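Local coordinates for hypothetical protein TM0894 (Thermotoga maritima, PDB 1ZTC) that adopts a metallo-beta-lactamase fold, binds two nickel ions and is probably a hydrolase, perhaps an endoribonuclease, at residues 36-41 / 206-211. Numbering follows the deposited sequence.
Sequences TVVYLE and LLVFPH. With NI (nickel (II) ion), chain E.
T36 meets the loop F209-P210 through two hydrogen bonds, one from its backbone and one from its side chain, and illustrates how a metallo-beta-lactamase fold can join the loop entering one sheet to the loop leaving the other, beside the metal site. The backbone N of T36 gives its hydrogen to P210 O at 2.8 Å, in a nearly straight bond whose donor is tilted 34° from the carbonyl plane. One residue earlier, F209 O receives the hydroxyl of T36: OG1 lies 2.7 Å from that oxygen, in the carbonyl plane and on a lone pair. The chi1 of -64° sets OG1 beside the backbone N, and both donors thereby face successive carbonyls of the same loop. G21 N also hydrogen-bonds to OG1, giving this buried hydroxyl a second partner.

Apolar contact continues from the other branch of the same threonine. CG2 of T36, anti to the backbone N, comes within 3.8 Å of V208 CG1, and V208 CG1 also meets V38 CG2 at 4.0 Å. V208 thus offers a single branch to two residues of the facing segment, its side chain running obliquely to both.

Immediately after P210 comes the metal ligand H211, whose NE2 binds nickel at 2.2 Å. H86 and D174 bind the same ion, whose site also includes D85, as do two waters at longer range. On the far side of the imidazole, ND1 hydrogen-bonds to G22 O, a second-shell link that helps fix the ring's rotation.

Strand 37-42 runs between strands 13-19 and 45-49 of one sheet, whereas 206-208 is an edge strand of the other within this chain, next to 169-171. I171 of that neighbouring strand touches both V38 and V208, extending the buried apolar packing between the two sheets of the αβ/βα sandwich.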
loop_
_atom_site.group_PDB
_atom_site.type_symbol
_atom_site.label_atom_id
_atom_site.label_comp_id
_atom_site.label_asym_id
_atom_site.label_seq_id
_atom_site.Cartn_x
_atom_site.Cartn_y
_atom_site.Cartn_z
ATOM N N THR A 36 9.532 3.435 11.516
ATOM C CA THR A 36 9.792 2.663 12.710
ATOM C C THR A 36 9.500 3.513 13.948
ATOM O O THR A 36 9.769 4.727 13.970
ATOM C CB THR A 36 11.251 2.247 12.690
ATOM O OG1 THR A 36 11.446 1.376 11.571
ATOM C CG2 THR A 36 11.656 1.525 13.991
ATOM N N VAL A 37 8.947 2.869 14.969
ATOM C CA VAL A 37 8.660 3.505 16.256
ATOM C C VAL A 37 9.370 2.694 17.356
ATOM O O VAL A 37 9.164 1.498 17.516
ATOM C CB VAL A 37 7.160 3.561 16.588
ATOM C CG1 VAL A 37 6.912 4.252 17.962
ATOM C CG2 VAL A 37 6.412 4.265 15.495
ATOM N N VAL A 38 10.217 3.396 18.085
ATOM C CA VAL A 38 11.055 2.847 19.138
ATOM C C VAL A 38 10.548 3.352 20.484
ATOM O O VAL A 38 10.277 4.547 20.655
ATOM C CB VAL A 38 12.532 3.289 18.910
ATOM C CG1 VAL A 38 13.386 3.091 20.127
ATOM C CG2 VAL A 38 13.096 2.500 17.717
ATOM N N TYR A 39 10.418 2.414 21.416
ATOM C CA TYR A 39 9.980 2.683 22.762
ATOM C C TYR A 39 11.084 2.260 23.732
ATOM O O TYR A 39 11.672 1.184 23.577
ATOM C CB TYR A 39 8.714 1.892 23.047
ATOM C CG TYR A 39 8.197 1.990 24.478
ATOM C CD1 TYR A 39 7.591 3.142 24.937
ATOM C CD2 TYR A 39 8.297 0.915 25.352
ATOM C CE1 TYR A 39 7.113 3.234 26.202
ATOM C CE2 TYR A 39 7.804 1.005 26.644
ATOM C CZ TYR A 39 7.198 2.167 27.055
ATOM O OH TYR A 39 6.692 2.292 28.332
ATOM N N LEU A 40 11.371 3.125 24.704
ATOM C CA LEU A 40 12.391 2.867 25.711
ATOM C C LEU A 40 11.853 3.153 27.093
ATOM O O LEU A 40 11.163 4.153 27.298
ATOM C CB LEU A 40 13.604 3.757 25.489
ATOM C CG LEU A 40 14.291 3.655 24.137
ATOM C CD1 LEU A 40 15.121 4.900 23.876
ATOM C CD2 LEU A 40 15.180 2.412 24.099
ATOM N N GLU A 41 12.174 2.276 28.037
ATOM C CA GLU A 41 11.883 2.509 29.435
ATOM C C GLU A 41 13.193 2.641 30.201
ATOM O O GLU A 41 14.060 1.777 30.106
ATOM C CB GLU A 41 11.052 1.355 30.030
ATOM C CG GLU A 41 9.598 1.369 29.603
ATOM C CD GLU A 41 8.738 0.282 30.265
ATOM O OE1 GLU A 41 9.291 -0.495 31.097
ATOM O OE2 GLU A 41 7.508 0.224 29.941
ATOM N N LEU A 206 23.032 -3.605 16.905
ATOM C CA LEU A 206 21.835 -3.487 16.084
ATOM C C LEU A 206 21.710 -2.146 15.395
ATOM O O LEU A 206 21.862 -1.075 16.019
ATOM C CB LEU A 206 20.587 -3.689 16.935
ATOM C CG LEU A 206 19.274 -4.003 16.189
ATOM C CD1 LEU A 206 19.344 -5.365 15.527
ATOM C CD2 LEU A 206 18.134 -4.006 17.198
ATOM N N LEU A 207 21.377 -2.220 14.112
ATOM C CA LEU A 207 20.975 -1.048 13.320
ATOM C C LEU A 207 19.468 -1.022 13.198
ATOM O O LEU A 207 18.864 -1.988 12.713
ATOM C CB LEU A 207 21.562 -1.123 11.920
ATOM C CG LEU A 207 23.081 -0.970 11.840
ATOM C CD1 LEU A 207 23.636 -1.722 10.632
ATOM C CD2 LEU A 207 23.491 0.506 11.840
ATOM N N VAL A 208 18.857 0.056 13.662
ATOM C CA VAL A 208 17.413 0.236 13.553
ATOM C C VAL A 208 17.135 1.293 12.495
ATOM O O VAL A 208 17.321 2.485 12.721
ATOM C CB VAL A 208 16.787 0.611 14.916
ATOM C CG1 VAL A 208 15.280 0.935 14.780
ATOM C CG2 VAL A 208 16.989 -0.539 15.928
ATOM N N PHE A 209 16.672 0.827 11.341
ATOM C CA PHE A 209 16.340 1.679 10.205
ATOM C C PHE A 209 14.901 2.204 10.346
ATOM O O PHE A 209 14.079 1.619 11.048
ATOM C CB PHE A 209 16.454 0.908 8.893
ATOM C CG PHE A 209 17.764 0.205 8.704
ATOM C CD1 PHE A 209 18.935 0.925 8.507
ATOM C CD2 PHE A 209 17.825 -1.170 8.694
ATOM C CE1 PHE A 209 20.144 0.267 8.338
ATOM C CE2 PHE A 209 19.020 -1.821 8.504
ATOM C CZ PHE A 209 20.174 -1.105 8.336
ATOM N N PRO A 210 14.616 3.353 9.738
ATOM C CA PRO A 210 13.264 3.929 9.854
ATOM C C PRO A 210 12.212 3.317 8.940
ATOM O O PRO A 210 11.022 3.554 9.161
ATOM C CB PRO A 210 13.503 5.396 9.486
ATOM C CG PRO A 210 14.681 5.321 8.506
ATOM C CD PRO A 210 15.552 4.277 9.056
ATOM N N HIS A 211 12.631 2.598 7.899
ATOM C CA HIS A 211 11.697 2.027 6.903
ATOM C C HIS A 211 12.061 0.624 6.516
ATOM O O HIS A 211 11.883 0.230 5.358
ATOM C CB HIS A 211 11.631 2.934 5.653
ATOM C CG HIS A 211 11.198 4.308 5.996
ATOM N ND1 HIS A 211 9.900 4.588 6.377
ATOM C CD2 HIS A 211 11.900 5.462 6.137
ATOM C CE1 HIS A 211 9.817 5.869 6.718
ATOM N NE2 HIS A 211 11.019 6.406 6.609
HETATM NI NI NI E . 11.417 8.582 6.580
HETATM O O HOH W 1 10.737 8.963 4.113
HETATM O O HOH W 2 10.754 10.929 6.073
#